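Local coordinates for protein putative NADPH:quinone oxidoreductase (Ralstonia eutropha, PDB 3IUP) that probably reduces quinones, using bound NADPH as the electron donor, at residues H29-E40 against G100-A111. Residues are numbered along the deposited sequence; the frame is centred on the assembly and turned at random.
Sequences HPGPDEVLIRIE and GVVVEAGSSPAA
L36 and E104 pair across two antiparallel strands, L36 N donating to E104 O at 2.8 Å. The register slips by one residue between L36 and I37: L36 O accepts from V103 N at 2.9 Å and, weakly, from E104 N. V103 and E104 thus both face L36, a classic beta bulge. R38 and V101 then exchange two regular backbone bonds, while G106 N closes the other end of the ladder on E34 O.

The carboxylate of E104, its chain extended past CG, lies alongside L36 and reaches H29. Its OE1 accepts a hydrogen bond from H29 ND1 at 2.8 Å, met on the syn side, ring and carboxylate planes 33° apart; P30 CD lies 3.4 Å from the same OE1. On that face too, R38 leaves the backbone with CG anti to N (chi1 -175°) and bends at chi3, bringing NH1 to 3.5 Å from V103 CG1 and NH2 near V101 CB, at an oblique approach. NE and NH2 both donate to E40 OE2, a side-on salt bridge that restrains the guanidinium's rotation.

The other face is apolar: V35 CB meets V102 CG1 at 3.8 Å, V35 CG1 touches A111 CB, and I37 crosses V102, with V119 of strand 118-121 and C138 of strand 138-140 adding to this layer.

At the turn, P32 O accepts from both S108 N and S108 OG, the latter at 2.7 Å. S108 OG also accepts from A111 N, the capping bond of S108 at the N-cap of helix 109-112, and a water bridges it to D33 OD1. Bulged pairing of strands 34-43 and 98-105, closed by this capped turn, builds part of the GroES-like domain of the alcohol dehydrogenase family.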
loop_
_atom_site.group_PDB
_atom_site.type_symbol
_atom_site.label_atom_id
_atom_site.label_comp_id
_atom_site.label_asym_id
_atom_site.label_seq_id
_atom_site.Cartn_x
_atom_site.Cartn_y
_atom_site.Cartn_z
ATOM N N HIS A 29 -44.390 8.740 -9.317
ATOM C CA HIS A 29 -45.018 9.283 -8.128
ATOM C C HIS A 29 -44.408 8.501 -6.974
ATOM O O HIS A 29 -44.219 7.283 -7.078
ATOM C CB HIS A 29 -46.517 9.096 -8.173
ATOM C CG HIS A 29 -47.201 10.008 -9.143
ATOM N ND1 HIS A 29 -47.389 11.354 -8.898
ATOM C CD2 HIS A 29 -47.742 9.766 -10.365
ATOM C CE1 HIS A 29 -48.031 11.898 -9.920
ATOM N NE2 HIS A 29 -48.259 10.956 -10.820
ATOM N N PRO A 30 -44.061 9.192 -5.879
ATOM C CA PRO A 30 -43.346 8.515 -4.796
ATOM C C PRO A 30 -44.207 7.508 -4.020
ATOM O O PRO A 30 -45.364 7.791 -3.766
ATOM C CB PRO A 30 -42.946 9.668 -3.878
ATOM C CG PRO A 30 -43.856 10.762 -4.200
ATOM C CD PRO A 30 -44.204 10.629 -5.630
ATOM N N GLY A 31 -43.655 6.342 -3.700
ATOM C CA GLY A 31 -44.292 5.435 -2.735
ATOM C C GLY A 31 -44.295 6.058 -1.341
ATOM O O GLY A 31 -43.717 7.137 -1.126
ATOM N N PRO A 32 -44.901 5.362 -0.362
ATOM C CA PRO A 32 -44.992 5.814 1.031
ATOM C C PRO A 32 -43.714 6.372 1.673
ATOM O O PRO A 32 -43.801 7.351 2.419
ATOM C CB PRO A 32 -45.425 4.556 1.758
ATOM C CG PRO A 32 -46.264 3.837 0.756
ATOM C CD PRO A 32 -45.708 4.141 -0.589
ATOM N N ASP A 33 -42.554 5.759 1.418
ATOM C CA ASP A 33 -41.320 6.190 2.039
ATOM C C ASP A 33 -40.470 7.045 1.117
ATOM O O ASP A 33 -39.325 7.307 1.427
ATOM C CB ASP A 33 -40.513 4.974 2.521
ATOM C CG ASP A 33 -41.323 4.095 3.447
ATOM O OD1 ASP A 33 -42.000 4.673 4.348
ATOM O OD2 ASP A 33 -41.346 2.858 3.218
ATOM N N GLU A 34 -41.047 7.510 0.012
ATOM C CA GLU A 34 -40.276 8.277 -0.986
ATOM C C GLU A 34 -40.729 9.741 -1.119
ATOM O O GLU A 34 -41.852 10.118 -0.751
ATOM C CB GLU A 34 -40.383 7.626 -2.372
ATOM C CG GLU A 34 -39.708 6.264 -2.510
ATOM C CD GLU A 34 -40.021 5.584 -3.842
ATOM O OE1 GLU A 34 -41.170 5.680 -4.367
ATOM O OE2 GLU A 34 -39.075 4.974 -4.393
ATOM N N VAL A 35 -39.851 10.532 -1.717
ATOM C CA VAL A 35 -40.185 11.919 -2.096
ATOM C C VAL A 35 -39.729 12.161 -3.523
ATOM O O VAL A 35 -38.824 11.480 -4.007
ATOM C CB VAL A 35 -39.557 12.948 -1.142
ATOM C CG1 VAL A 35 -40.122 12.743 0.324
ATOM C CG2 VAL A 35 -38.014 12.883 -1.168
ATOM N N LEU A 36 -40.337 13.137 -4.186
ATOM C CA LEU A 36 -39.927 13.530 -5.505
ATOM C C LEU A 36 -39.265 14.868 -5.376
ATOM O O LEU A 36 -39.888 15.815 -4.882
ATOM C CB LEU A 36 -41.128 13.641 -6.446
ATOM C CG LEU A 36 -40.767 13.856 -7.923
ATOM C CD1 LEU A 36 -40.102 12.597 -8.480
ATOM C CD2 LEU A 36 -42.039 14.252 -8.701
ATOM N N ILE A 37 -38.004 14.950 -5.827
ATOM C CA ILE A 37 -37.226 16.177 -5.755
ATOM C C ILE A 37 -37.064 16.798 -7.125
ATOM O O ILE A 37 -36.684 16.110 -8.093
ATOM C CB ILE A 37 -35.840 15.947 -5.167
ATOM C CG1 ILE A 37 -35.926 15.314 -3.770
ATOM C CG2 ILE A 37 -35.049 17.250 -5.162
ATOM C CD1 ILE A 37 -34.597 14.655 -3.406
ATOM N N ARG A 38 -37.352 18.093 -7.231
ATOM C CA ARG A 38 -37.004 18.853 -8.434
ATOM C C ARG A 38 -35.555 19.314 -8.239
ATOM O O ARG A 38 -35.298 20.182 -7.419
ATOM C CB ARG A 38 -37.919 20.081 -8.607
ATOM C CG ARG A 38 -37.659 20.851 -9.927
ATOM C CD ARG A 38 -38.548 22.053 -10.127
ATOM N NE ARG A 38 -38.259 23.035 -9.105
ATOM C CZ ARG A 38 -39.124 23.478 -8.190
ATOM N NH1 ARG A 38 -40.396 23.088 -8.203
ATOM N NH2 ARG A 38 -38.728 24.368 -7.303
ATOM N N ILE A 39 -34.620 18.742 -9.003
ATOM C CA ILE A 39 -33.195 18.993 -8.757
ATOM C C ILE A 39 -32.794 20.320 -9.421
ATOM O O ILE A 39 -33.057 20.538 -10.595
ATOM C CB ILE A 39 -32.322 17.830 -9.246
ATOM C CG1 ILE A 39 -32.722 16.532 -8.527
ATOM C CG2 ILE A 39 -30.833 18.152 -8.992
ATOM C CD1 ILE A 39 -32.151 15.266 -9.149
ATOM N N GLU A 40 -32.199 21.207 -8.626
ATOM C CA GLU A 40 -31.827 22.550 -9.096
ATOM C C GLU A 40 -30.319 22.799 -9.083
ATOM O O GLU A 40 -29.857 23.842 -9.585
ATOM C CB GLU A 40 -32.575 23.620 -8.289
ATOM C CG GLU A 40 -34.071 23.484 -8.515
ATOM C CD GLU A 40 -34.906 24.542 -7.868
ATOM O OE1 GLU A 40 -34.386 25.299 -7.057
ATOM O OE2 GLU A 40 -36.103 24.647 -8.255
ATOM N N GLY A 100 -32.218 20.077 -4.284
ATOM C CA GLY A 100 -33.377 20.670 -4.900
ATOM C C GLY A 100 -34.526 20.784 -3.921
ATOM O O GLY A 100 -34.341 20.736 -2.701
ATOM N N VAL A 101 -35.723 20.880 -4.475
ATOM C CA VAL A 101 -36.923 21.083 -3.680
ATOM C C VAL A 101 -37.852 19.868 -3.763
ATOM O O VAL A 101 -38.063 19.314 -4.832
ATOM C CB VAL A 101 -37.653 22.328 -4.141
ATOM C CG1 VAL A 101 -38.962 22.516 -3.337
ATOM C CG2 VAL A 101 -36.748 23.542 -3.972
ATOM N N VAL A 102 -38.391 19.462 -2.623
ATOM C CA VAL A 102 -39.332 18.354 -2.568
ATOM C C VAL A 102 -40.689 18.866 -2.993
ATOM O O VAL A 102 -41.256 19.753 -2.340
ATOM C CB VAL A 102 -39.439 17.730 -1.173
ATOM C CG1 VAL A 102 -40.556 16.664 -1.163
ATOM C CG2 VAL A 102 -38.099 17.093 -0.715
ATOM N N VAL A 103 -41.172 18.335 -4.106
ATOM C CA VAL A 103 -42.422 18.760 -4.732
ATOM C C VAL A 103 -43.533 17.725 -4.608
ATOM O O VAL A 103 -44.696 18.058 -4.836
ATOM C CB VAL A 103 -42.228 19.058 -6.253
ATOM C CG1 VAL A 103 -41.285 20.247 -6.448
ATOM C CG2 VAL A 103 -41.725 17.821 -6.985
ATOM N N GLU A 104 -43.205 16.472 -4.300
ATOM C CA GLU A 104 -44.226 15.472 -3.952
ATOM C C GLU A 104 -43.666 14.611 -2.835
ATOM O O GLU A 104 -42.474 14.324 -2.794
ATOM C CB GLU A 104 -44.572 14.557 -5.122
ATOM C CG GLU A 104 -45.309 15.216 -6.279
ATOM C CD GLU A 104 -45.670 14.239 -7.412
ATOM O OE1 GLU A 104 -45.954 13.044 -7.160
ATOM O OE2 GLU A 104 -45.696 14.698 -8.570
ATOM N N ALA A 105 -44.542 14.143 -1.968
ATOM C CA ALA A 105 -44.143 13.293 -0.848
ATOM C C ALA A 105 -45.108 12.110 -0.711
ATOM O O ALA A 105 -46.331 12.254 -0.850
ATOM C CB ALA A 105 -44.090 14.101 0.449
ATOM N N GLY A 106 -44.544 10.933 -0.449
ATOM C CA GLY A 106 -45.337 9.757 -0.177
ATOM C C GLY A 106 -46.048 9.952 1.154
ATOM O O GLY A 106 -45.783 10.916 1.890
ATOM N N SER A 107 -46.927 9.015 1.475
ATOM C CA SER A 107 -47.826 9.159 2.624
ATOM C C SER A 107 -47.191 9.037 4.018
ATOM O O SER A 107 -47.796 9.476 5.011
ATOM C CB SER A 107 -48.925 8.093 2.525
ATOM O OG SER A 107 -48.328 6.805 2.555
ATOM N N SER A 108 -46.017 8.422 4.118
ATOM C CA SER A 108 -45.429 8.180 5.436
ATOM C C SER A 108 -45.104 9.513 6.116
ATOM O O SER A 108 -44.781 10.497 5.449
ATOM C CB SER A 108 -44.174 7.302 5.339
ATOM O OG SER A 108 -43.062 8.041 4.903
ATOM N N PRO A 109 -45.220 9.573 7.449
ATOM C CA PRO A 109 -44.841 10.818 8.113
ATOM C C PRO A 109 -43.427 11.286 7.788
ATOM O O PRO A 109 -43.175 12.484 7.668
ATOM C CB PRO A 109 -44.966 10.465 9.610
ATOM C CG PRO A 109 -45.903 9.370 9.658
ATOM C CD PRO A 109 -45.760 8.590 8.404
ATOM N N ALA A 110 -42.502 10.344 7.657
ATOM C CA ALA A 110 -41.142 10.673 7.306
ATOM C C ALA A 110 -41.072 11.439 5.977
ATOM O O ALA A 110 -40.372 12.442 5.859
ATOM C CB ALA A 110 -40.270 9.355 7.229
ATOM N N ALA A 111 -41.810 10.971 4.973
ATOM C CA ALA A 111 -41.815 11.612 3.644
ATOM C C ALA A 111 -42.591 12.949 3.688
ATOM O O ALA A 111 -42.137 13.950 3.157
ATOM C CB ALA A 111 -42.426 10.671 2.583
HETATM O O HOH W 1 -40.687 6.311 5.898
#